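Local coordinates for cytosolic protein (Streptococcus thermophilus, PDB 2QZI) that is of unknown function but belongs to the DUF1827 family, folding as a single small alpha+beta domain with two bound sodium ions, at residues A[4-10]-A[29-35]; A[38-42]-A[71-76]; A[46-52]-A[95-101]. All coordinates share one frame. Residues are numbered along the deposited sequence.

From the N terminus, the chain lays down the short edge strand 6-8, passes through helix 14-23 and returns as strand 28-34 to pair with it, so contact 1 closes the first loop. The two hairpins that follow add strands 37-44 and 47-53. Helix 61-74 then crosses the sheet, and contact 2 fixes its C-terminal turn on strand 37-44. After strand 87-91 the last strand, 94-100, pairs with 47-53 in contact 3. Contact 1 closes before the other two open, whereas contacts 2 and 3 cross, their segments alternating along the chain. Tyr32 packs on Phe71 and joins contact 1 to contact 2; Leu50 against Val39 joins contact 2 to contact 3.

Contact 1. Residues A[4-10]-A[29-35]; sequences MKLINTT and VETYSAG
Met4, modelled as selenomethionine, enters with chi1 t and chi2 m, which puts its SE 3.7 Å from Ala34 CB. A water accepts a hydrogen bond from Gly35 N (2.8 Å) and donates one to Lys5 O (2.4 Å) at the open end. Leu6 lies on the face carrying Ala34 and Tyr32, with CD1 3.9 Å from Tyr32 CB. Ile7 makes the antiparallel hydrogen-bonded pair with Ser33: Ile7 N to Ser33 O and Ser33 N to Ile7 O, both 3.0 Å. Strand 6-8 is an outermost strand of the antiparallel sheet, its axis 4.6 Å from that of strand 29-34 and at 144° to it, while helix 61-74 covers the Leu6 side. Asn8 faces Tyr32 in a non-hydrogen-bonded pair, CA to CA 4.5 Å, its CG over one face of the Tyr32 ring. With chi1 t, Asn8 OD1 accepts from Thr10 N (3.0 Å) in an Asx turn and from Thr10 OG1 (2.7 Å). Thr9 N donates to Thr31 O (2.9 Å), and the OG1 atoms of Thr9 and Thr31, both chi1 p, hydrogen bond at 3.2 Å. At Thr10 the backbone turns helical (-47/-46), leaving OG1, chi1 m, to accept from Thr31 N at 3.0 Å.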
loop_
_atom_site.group_PDB
_atom_site.type_symbol
_atom_site.label_atom_id
_atom_site.label_comp_id
_atom_site.label_asym_id
_atom_site.label_seq_id
_atom_site.Cartn_x
_atom_site.Cartn_y
_atom_site.Cartn_z
HETATM N N MSE A 4 -5.960 15.635 -5.133
HETATM C CA MSE A 4 -5.078 14.524 -5.478
HETATM C C MSE A 4 -5.791 13.164 -5.593
HETATM O O MSE A 4 -6.414 12.654 -4.624
HETATM C CB MSE A 4 -3.917 14.442 -4.470
HETATM C CG MSE A 4 -3.035 13.255 -4.642
HETATM SE SE MSE A 4 -3.942 11.639 -4.059
HETATM C CE MSE A 4 -3.584 11.716 -2.066
ATOM N N LYS A 5 -5.677 12.582 -6.780
ATOM C CA LYS A 5 -6.227 11.261 -7.018
ATOM C C LYS A 5 -5.105 10.191 -7.086
ATOM O O LYS A 5 -3.978 10.464 -7.487
ATOM C CB LYS A 5 -7.128 11.279 -8.289
ATOM C CG LYS A 5 -8.485 10.506 -8.135
ATOM C CD LYS A 5 -8.383 9.136 -7.233
ATOM C CE LYS A 5 -9.089 9.249 -5.856
ATOM N NZ LYS A 5 -8.278 8.769 -4.682
ATOM N N LEU A 6 -5.440 8.984 -6.663
ATOM C CA LEU A 6 -4.605 7.768 -6.790
ATOM C C LEU A 6 -4.706 7.280 -8.231
ATOM O O LEU A 6 -5.821 7.086 -8.738
ATOM C CB LEU A 6 -5.151 6.706 -5.881
ATOM C CG LEU A 6 -4.726 6.664 -4.377
ATOM C CD1 LEU A 6 -3.321 6.157 -4.248
ATOM C CD2 LEU A 6 -4.849 8.034 -3.740
ATOM N N ILE A 7 -3.555 7.177 -8.898
ATOM C CA ILE A 7 -3.428 6.729 -10.293
ATOM C C ILE A 7 -2.704 5.340 -10.191
ATOM O O ILE A 7 -1.633 5.220 -9.569
ATOM C CB ILE A 7 -2.678 7.781 -11.151
ATOM C CG1 ILE A 7 -3.242 9.200 -10.956
ATOM C CG2 ILE A 7 -2.670 7.439 -12.685
ATOM C CD1 ILE A 7 -4.158 9.746 -12.120
ATOM N N ASN A 8 -3.344 4.280 -10.711
ATOM C CA ASN A 8 -2.704 2.977 -10.889
ATOM C C ASN A 8 -1.542 3.071 -11.892
ATOM O O ASN A 8 -1.774 3.311 -13.037
ATOM C CB ASN A 8 -3.695 1.885 -11.386
ATOM C CG ASN A 8 -3.145 0.458 -11.115
ATOM O OD1 ASN A 8 -2.007 0.160 -11.460
ATOM N ND2 ASN A 8 -3.912 -0.377 -10.406
ATOM N N THR A 9 -0.301 2.847 -11.457
ATOM C CA THR A 9 0.872 2.982 -12.366
ATOM C C THR A 9 1.551 1.577 -12.561
ATOM O O THR A 9 2.674 1.500 -13.086
ATOM C CB THR A 9 1.920 3.957 -11.751
ATOM O OG1 THR A 9 2.194 3.496 -10.420
ATOM C CG2 THR A 9 1.408 5.379 -11.676
ATOM N N THR A 10 0.851 0.482 -12.165
ATOM C CA THR A 10 1.349 -0.899 -12.294
ATOM C C THR A 10 1.947 -1.225 -13.682
ATOM O O THR A 10 3.053 -1.753 -13.758
ATOM C CB THR A 10 0.280 -1.928 -11.850
ATOM O OG1 THR A 10 -0.203 -1.571 -10.527
ATOM C CG2 THR A 10 0.918 -3.323 -11.743
ATOM N N VAL A 29 0.672 -7.539 -6.445
ATOM C CA VAL A 29 1.512 -6.373 -6.298
ATOM C C VAL A 29 1.053 -5.299 -7.265
ATOM O O VAL A 29 0.996 -5.506 -8.493
ATOM C CB VAL A 29 3.008 -6.637 -6.594
ATOM C CG1 VAL A 29 3.853 -5.336 -6.321
ATOM C CG2 VAL A 29 3.599 -7.849 -5.795
ATOM N N GLU A 30 0.726 -4.142 -6.717
ATOM C CA GLU A 30 0.326 -3.020 -7.552
ATOM C C GLU A 30 1.015 -1.757 -7.095
ATOM O O GLU A 30 1.359 -1.639 -5.916
ATOM C CB GLU A 30 -1.164 -2.845 -7.443
ATOM C CG GLU A 30 -1.882 -4.122 -7.693
ATOM C CD GLU A 30 -3.321 -3.916 -8.029
ATOM O OE1 GLU A 30 -3.962 -3.015 -7.451
ATOM O OE2 GLU A 30 -3.827 -4.708 -8.842
ATOM N N THR A 31 1.268 -0.852 -8.022
ATOM C CA THR A 31 1.848 0.442 -7.655
ATOM C C THR A 31 0.934 1.602 -8.043
ATOM O O THR A 31 0.191 1.506 -8.973
ATOM C CB THR A 31 3.212 0.687 -8.312
ATOM O OG1 THR A 31 3.064 0.540 -9.682
ATOM C CG2 THR A 31 4.290 -0.306 -7.840
ATOM N N TYR A 32 0.954 2.679 -7.244
ATOM C CA TYR A 32 0.135 3.878 -7.502
ATOM C C TYR A 32 0.925 5.140 -7.152
ATOM O O TYR A 32 1.741 5.146 -6.216
ATOM C CB TYR A 32 -1.103 3.908 -6.603
ATOM C CG TYR A 32 -2.090 2.804 -6.843
ATOM C CD1 TYR A 32 -3.312 3.068 -7.437
ATOM C CD2 TYR A 32 -1.804 1.459 -6.440
ATOM C CE1 TYR A 32 -4.219 2.059 -7.656
ATOM C CE2 TYR A 32 -2.717 0.430 -6.698
ATOM C CZ TYR A 32 -3.926 0.761 -7.273
ATOM O OH TYR A 32 -4.853 -0.229 -7.527
ATOM N N SER A 33 0.649 6.197 -7.912
ATOM C CA SER A 33 0.964 7.566 -7.587
ATOM C C SER A 33 -0.179 8.245 -6.825
ATOM O O SER A 33 -1.357 7.958 -7.025
ATOM C CB SER A 33 1.113 8.360 -8.896
ATOM O OG SER A 33 2.468 8.252 -9.287
ATOM N N ALA A 34 0.192 9.156 -5.942
ATOM C CA ALA A 34 -0.711 10.044 -5.258
ATOM C C ALA A 34 0.030 11.398 -5.371
ATOM O O ALA A 34 0.667 11.848 -4.448
ATOM C CB ALA A 34 -0.890 9.540 -3.807
ATOM N N GLY A 35 -0.003 12.008 -6.554
ATOM C CA GLY A 35 0.817 13.201 -6.845
ATOM C C GLY A 35 2.274 12.761 -6.932
ATOM O O GLY A 35 2.590 11.895 -7.734
HETATM O O HOH W 1 -1.778 10.854 -8.438
HETATM O O HOH W 2 -3.258 -3.261 -11.527
#

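Contact 2. Residues A[38-42]-A[71-76]; sequences DVVFT and FLKRKI. With NA (sodium ion), chain F.
The hydrophobic core between the antiparallel sheet and helix 61-74 is the setting: a central strand meets the helix's last turn through side chains, without hydrogen bonds. Residues 38-42 form a beta-strand, so Val39 and Phe41 point to the helix while Val40 points away. Phe41 (chi1 t, chi2 56°) reaches across to Phe71 (chi1 m, chi2 -87°); their CA atoms are 8.6 Å apart. Phe71 CE1 sits over one face of the Phe41 ring, 3.5 Å from Phe41 CG. The ring planes meet obliquely at 41°, centroids 4.8 Å apart. Beside it, Val39 CG1 (chi1 t) touches Phe71 CE2 at 3.9 Å. At the end of this helix-on-sheet layer, Lys75 is the first residue to leave helical angles, and Phe71 O accepts Lys75 N at 2.8 Å and Ile76 N at 3.0 Å. Lys75 CB comes to 3.7 Å from Phe41 CE2, its chain then running on so that NZ hydrogen-bonds to Tyr32 OH. Ile76 CG1 (chi1 m, chi2 t) lies 3.8 Å from Phe41 CE1. One residue further along the strand, Thr42 OG1 (chi1 p) binds a sodium ion at 2.6 Å, together with a water at 2.9 Å and the carbonyl O of His47.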
loop_
_atom_site.group_PDB
_atom_site.type_symbol
_atom_site.label_atom_id
_atom_site.label_comp_id
_atom_site.label_asym_id
_atom_site.label_seq_id
_atom_site.Cartn_x
_atom_site.Cartn_y
_atom_site.Cartn_z
ATOM N N ASP A 38 4.516 7.978 -3.692
ATOM C CA ASP A 38 4.436 6.661 -4.327
ATOM C C ASP A 38 3.882 5.617 -3.374
ATOM O O ASP A 38 4.227 5.601 -2.221
ATOM C CB ASP A 38 5.800 6.127 -4.727
ATOM C CG ASP A 38 6.592 7.072 -5.516
ATOM O OD1 ASP A 38 6.139 7.455 -6.612
ATOM O OD2 ASP A 38 7.684 7.459 -4.986
ATOM N N VAL A 39 3.067 4.713 -3.912
ATOM C CA VAL A 39 2.385 3.720 -3.120
ATOM C C VAL A 39 2.657 2.401 -3.811
ATOM O O VAL A 39 2.675 2.325 -5.053
ATOM C CB VAL A 39 0.849 4.024 -2.991
ATOM C CG1 VAL A 39 0.154 3.056 -2.081
ATOM C CG2 VAL A 39 0.617 5.448 -2.450
ATOM N N VAL A 40 2.987 1.439 -2.975
ATOM C CA VAL A 40 3.082 0.007 -3.334
ATOM C C VAL A 40 2.049 -0.732 -2.517
ATOM O O VAL A 40 1.973 -0.543 -1.346
ATOM C CB VAL A 40 4.512 -0.594 -3.134
ATOM C CG1 VAL A 40 4.521 -2.047 -3.626
ATOM C CG2 VAL A 40 5.505 0.215 -4.029
ATOM N N PHE A 41 1.191 -1.496 -3.187
ATOM C CA PHE A 41 0.129 -2.265 -2.515
ATOM C C PHE A 41 0.306 -3.747 -2.834
ATOM O O PHE A 41 0.375 -4.107 -4.002
ATOM C CB PHE A 41 -1.202 -1.813 -3.107
ATOM C CG PHE A 41 -2.404 -2.588 -2.623
ATOM C CD1 PHE A 41 -2.696 -2.682 -1.251
ATOM C CD2 PHE A 41 -3.255 -3.219 -3.530
ATOM C CE1 PHE A 41 -3.812 -3.387 -0.821
ATOM C CE2 PHE A 41 -4.376 -3.978 -3.096
ATOM C CZ PHE A 41 -4.640 -4.058 -1.734
ATOM N N THR A 42 0.243 -4.595 -1.808
ATOM C CA THR A 42 0.363 -6.052 -1.962
ATOM C C THR A 42 -0.639 -6.833 -1.101
ATOM O O THR A 42 -1.094 -6.326 -0.099
ATOM C CB THR A 42 1.767 -6.585 -1.519
ATOM O OG1 THR A 42 1.909 -6.543 -0.098
ATOM C CG2 THR A 42 2.979 -5.818 -2.162
ATOM N N PHE A 71 -7.723 2.504 -0.252
ATOM C CA PHE A 71 -7.463 1.042 -0.315
ATOM C C PHE A 71 -8.513 0.250 0.425
ATOM O O PHE A 71 -9.002 -0.761 -0.077
ATOM C CB PHE A 71 -6.006 0.688 0.032
ATOM C CG PHE A 71 -5.077 1.025 -1.089
ATOM C CD1 PHE A 71 -4.828 0.110 -2.127
ATOM C CD2 PHE A 71 -4.525 2.296 -1.168
ATOM C CE1 PHE A 71 -4.022 0.505 -3.255
ATOM C CE2 PHE A 71 -3.742 2.691 -2.294
ATOM C CZ PHE A 71 -3.483 1.788 -3.323
ATOM N N LEU A 72 -8.925 0.772 1.566
ATOM C CA LEU A 72 -9.912 0.101 2.405
ATOM C C LEU A 72 -11.249 0.064 1.702
ATOM O O LEU A 72 -12.020 -0.864 1.842
ATOM C CB LEU A 72 -10.038 0.805 3.767
ATOM C CG LEU A 72 -8.944 0.403 4.753
ATOM C CD1 LEU A 72 -9.007 1.271 6.006
ATOM C CD2 LEU A 72 -9.017 -1.144 5.130
ATOM N N LYS A 73 -11.541 1.087 0.950
ATOM C CA LYS A 73 -12.819 1.166 0.299
ATOM C C LYS A 73 -12.815 0.348 -0.981
ATOM O O LYS A 73 -13.835 -0.242 -1.339
ATOM C CB LYS A 73 -13.175 2.636 0.007
ATOM C CG LYS A 73 -14.559 2.853 -0.538
ATOM C CD LYS A 73 -14.722 4.306 -0.964
ATOM C CE LYS A 73 -16.127 4.591 -1.526
ATOM N NZ LYS A 73 -17.201 4.085 -0.618
ATOM N N ARG A 74 -11.685 0.320 -1.678
ATOM C CA ARG A 74 -11.661 -0.149 -3.063
ATOM C C ARG A 74 -10.934 -1.503 -3.286
ATOM O O ARG A 74 -11.269 -2.246 -4.226
ATOM C CB ARG A 74 -11.095 0.937 -3.994
ATOM C CG ARG A 74 -11.845 2.245 -3.946
ATOM C CD ARG A 74 -12.938 2.210 -4.996
ATOM N NE ARG A 74 -14.147 2.950 -4.634
ATOM C CZ ARG A 74 -14.727 3.869 -5.416
ATOM N NH1 ARG A 74 -14.209 4.169 -6.621
ATOM N NH2 ARG A 74 -15.837 4.485 -5.007
ATOM N N LYS A 75 -9.965 -1.829 -2.437
ATOM C CA LYS A 75 -8.964 -2.819 -2.805
ATOM C C LYS A 75 -8.875 -3.937 -1.824
ATOM O O LYS A 75 -8.466 -5.017 -2.191
ATOM C CB LYS A 75 -7.596 -2.145 -2.978
ATOM C CG LYS A 75 -7.612 -1.035 -4.076
ATOM C CD LYS A 75 -7.520 -1.562 -5.457
ATOM C CE LYS A 75 -7.833 -0.404 -6.418
ATOM N NZ LYS A 75 -7.504 -0.670 -7.837
ATOM N N ILE A 76 -9.281 -3.691 -0.575
ATOM C CA ILE A 76 -9.062 -4.590 0.489
ATOM C C ILE A 76 -10.385 -5.265 0.911
ATOM O O ILE A 76 -11.404 -4.620 1.018
ATOM C CB ILE A 76 -8.407 -3.818 1.646
ATOM C CG1 ILE A 76 -6.925 -3.509 1.337
ATOM C CG2 ILE A 76 -8.543 -4.573 2.909
ATOM C CD1 ILE A 76 -6.210 -2.615 2.363
HETATM NA NA NA F . 1.080 -8.413 1.456
HETATM O O HOH W 3 3.686 -9.614 1.241
#

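Contact 3. Residues A[46-52]-A[95-101]; sequences KHYELLI and IEISFPT. With NA (sodium ion), chain F.
Leu50 and Ile97 form the middle of the apolar face, their CB atoms 4.4 Å apart. Leu50 CD1 (chi2 t) approaches the edge of the Phe99 ring, 4.0 Å from Phe99 CZ, and Ile52 CD1 is 4.1 Å from Ile97 CD1. Ile52 and Ile95, CB to CB 4.4 Å, extend this face one way; Tyr48 and Phe99, both chi1 m, extend it the other, with Tyr48 CB 3.9 Å from Phe99 CB. Beyond them Tyr48 CD2 touches Thr101 CG2 at 3.5 Å. The two extended strands run antiparallel, axes 4.5 Å apart at 165°. Three hydrogen-bonded pairs set the register: Tyr48 N to Phe99 O (2.9 Å) and Phe99 N to Tyr48 O (3.0 Å); Leu50 N to Ile97 O and Ile97 N to Leu50 O, each 2.9 Å; Ile52 N to Ile95 O and Ile95 N to Ile52 O, each 2.7 Å. Thr101 N adds a bond to Lys46 O at 2.9 Å. On the reverse face, Glu49 (chi1 and chi2 m) takes Ser98 OG on OE1 at 2.7 Å and His47 ND1 on OE2 at 2.5 Å; His47, chi1 p, also reaches Asp25 through NE2. His47 O binds a sodium ion at 2.9 Å, a site shared with Thr42. The pair lies within the antiparallel sheet, strand 37-44 flanking 47-53 and strand 87-91 flanking 94-100, with helix 61-74 packed over Leu50, Ile52 and Ile97.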
loop_
_atom_site.group_PDB
_atom_site.type_symbol
_atom_site.label_atom_id
_atom_site.label_comp_id
_atom_site.label_asym_id
_atom_site.label_seq_id
_atom_site.Cartn_x
_atom_site.Cartn_y
_atom_site.Cartn_z
ATOM N N LYS A 46 -2.356 -13.980 4.814
ATOM C CA LYS A 46 -2.272 -13.510 6.210
ATOM C C LYS A 46 -2.093 -11.986 6.258
ATOM O O LYS A 46 -2.214 -11.408 7.323
ATOM C CB LYS A 46 -1.182 -14.243 7.013
ATOM C CG LYS A 46 -1.431 -15.700 7.131
ATOM C CD LYS A 46 -2.696 -16.088 7.977
ATOM C CE LYS A 46 -3.033 -17.590 7.778
ATOM N NZ LYS A 46 -4.217 -18.122 8.593
ATOM N N HIS A 47 -1.832 -11.309 5.126
ATOM C CA HIS A 47 -1.684 -9.876 5.249
ATOM C C HIS A 47 -1.719 -9.121 3.931
ATOM O O HIS A 47 -1.153 -9.568 2.946
ATOM C CB HIS A 47 -0.393 -9.485 6.020
ATOM C CG HIS A 47 0.884 -9.964 5.383
ATOM N ND1 HIS A 47 1.949 -9.123 5.113
ATOM C CD2 HIS A 47 1.286 -11.207 5.008
ATOM C CE1 HIS A 47 2.934 -9.820 4.563
ATOM N NE2 HIS A 47 2.545 -11.082 4.461
ATOM N N TYR A 48 -2.334 -7.951 3.940
ATOM C CA TYR A 48 -2.131 -6.951 2.874
ATOM C C TYR A 48 -1.086 -5.954 3.383
ATOM O O TYR A 48 -0.910 -5.805 4.579
ATOM C CB TYR A 48 -3.375 -6.128 2.635
ATOM C CG TYR A 48 -4.594 -6.804 2.078
ATOM C CD1 TYR A 48 -4.883 -6.699 0.727
ATOM C CD2 TYR A 48 -5.546 -7.415 2.920
ATOM C CE1 TYR A 48 -6.032 -7.214 0.183
ATOM C CE2 TYR A 48 -6.731 -7.958 2.384
ATOM C CZ TYR A 48 -6.935 -7.842 1.004
ATOM O OH TYR A 48 -8.046 -8.311 0.392
ATOM N N GLU A 49 -0.398 -5.246 2.480
ATOM C CA GLU A 49 0.612 -4.264 2.887
ATOM C C GLU A 49 0.432 -2.996 2.070
ATOM O O GLU A 49 0.036 -3.086 0.927
ATOM C CB GLU A 49 2.040 -4.816 2.720
ATOM C CG GLU A 49 2.391 -6.022 3.644
ATOM C CD GLU A 49 2.423 -5.745 5.124
ATOM O OE1 GLU A 49 2.726 -4.585 5.524
ATOM O OE2 GLU A 49 2.156 -6.716 5.885
ATOM N N LEU A 50 0.614 -1.814 2.669
ATOM C CA LEU A 50 0.760 -0.580 1.826
ATOM C C LEU A 50 2.083 0.041 2.249
ATOM O O LEU A 50 2.393 0.036 3.469
ATOM C CB LEU A 50 -0.325 0.457 2.122
ATOM C CG LEU A 50 -1.583 0.378 1.301
ATOM C CD1 LEU A 50 -2.506 1.369 1.989
ATOM C CD2 LEU A 50 -1.283 0.810 -0.177
ATOM N N LEU A 51 2.893 0.374 1.262
ATOM C CA LEU A 51 4.156 1.153 1.431
ATOM C C LEU A 51 4.029 2.516 0.753
ATOM O O LEU A 51 3.835 2.600 -0.458
ATOM C CB LEU A 51 5.367 0.403 0.816
ATOM C CG LEU A 51 5.508 -0.908 1.579
ATOM C CD1 LEU A 51 4.940 -2.138 0.793
ATOM C CD2 LEU A 51 6.947 -1.076 2.025
ATOM N N ILE A 52 4.122 3.561 1.557
ATOM C CA ILE A 52 3.812 4.931 1.135
ATOM C C ILE A 52 5.054 5.765 1.443
ATOM O O ILE A 52 5.562 5.768 2.573
ATOM C CB ILE A 52 2.616 5.528 1.887
ATOM C CG1 ILE A 52 1.371 4.636 1.676
ATOM C CG2 ILE A 52 2.380 7.037 1.519
ATOM C CD1 ILE A 52 0.307 4.891 2.761
ATOM N N ILE A 95 6.029 5.195 5.217
ATOM C CA ILE A 95 4.954 4.663 6.004
ATOM C C ILE A 95 4.542 3.291 5.459
ATOM O O ILE A 95 4.362 3.097 4.249
ATOM C CB ILE A 95 3.747 5.623 6.096
ATOM C CG1 ILE A 95 4.214 6.997 6.564
ATOM C CG2 ILE A 95 2.713 5.100 7.129
ATOM C CD1 ILE A 95 3.362 8.110 6.009
ATOM N N GLU A 96 4.433 2.373 6.404
ATOM C CA GLU A 96 4.152 0.961 6.213
ATOM C C GLU A 96 2.903 0.622 7.001
ATOM O O GLU A 96 2.909 0.676 8.207
ATOM C CB GLU A 96 5.333 0.113 6.763
ATOM C CG GLU A 96 6.646 0.513 6.055
ATOM C CD GLU A 96 7.871 -0.162 6.613
ATOM O OE1 GLU A 96 8.234 -1.194 6.015
ATOM O OE2 GLU A 96 8.494 0.341 7.613
ATOM N N ILE A 97 1.838 0.273 6.288
ATOM C CA ILE A 97 0.612 -0.187 6.945
ATOM C C ILE A 97 0.383 -1.672 6.658
ATOM O O ILE A 97 0.357 -2.080 5.503
ATOM C CB ILE A 97 -0.645 0.627 6.547
ATOM C CG1 ILE A 97 -0.300 2.120 6.456
ATOM C CG2 ILE A 97 -1.783 0.326 7.548
ATOM C CD1 ILE A 97 -1.472 3.025 6.002
ATOM N N SER A 98 0.234 -2.464 7.719
ATOM C CA SER A 98 -0.004 -3.899 7.591
ATOM C C SER A 98 -1.423 -4.161 7.978
ATOM O O SER A 98 -1.885 -3.663 9.005
ATOM C CB SER A 98 0.903 -4.705 8.527
ATOM O OG SER A 98 2.226 -4.273 8.193
ATOM N N PHE A 99 -2.085 -4.981 7.171
ATOM C CA PHE A 99 -3.468 -5.343 7.405
ATOM C C PHE A 99 -3.529 -6.886 7.542
ATOM O O PHE A 99 -3.593 -7.605 6.542
ATOM C CB PHE A 99 -4.375 -4.916 6.259
ATOM C CG PHE A 99 -4.274 -3.432 5.843
ATOM C CD1 PHE A 99 -5.277 -2.536 6.203
ATOM C CD2 PHE A 99 -3.243 -2.972 5.038
ATOM C CE1 PHE A 99 -5.265 -1.172 5.783
ATOM C CE2 PHE A 99 -3.190 -1.622 4.601
ATOM C CZ PHE A 99 -4.219 -0.722 4.945
ATOM N N PRO A 100 -3.512 -7.394 8.778
ATOM C CA PRO A 100 -3.602 -8.878 8.892
ATOM C C PRO A 100 -4.957 -9.429 8.395
ATOM O O PRO A 100 -6.006 -8.683 8.370
ATOM C CB PRO A 100 -3.379 -9.167 10.425
ATOM C CG PRO A 100 -2.746 -7.928 10.979
ATOM C CD PRO A 100 -3.327 -6.727 10.069
ATOM N N THR A 101 -4.961 -10.707 7.982
ATOM C CA THR A 101 -6.162 -11.290 7.466
ATOM C C THR A 101 -6.319 -12.651 8.036
ATOM O O THR A 101 -5.331 -13.246 8.433
ATOM C CB THR A 101 -6.171 -11.360 5.912
ATOM O OG1 THR A 101 -5.124 -12.197 5.388
ATOM C CG2 THR A 101 -6.053 -9.904 5.288
HETATM NA NA NA F . 1.080 -8.413 1.456
HETATM O O HOH W 3 3.686 -9.614 1.241
#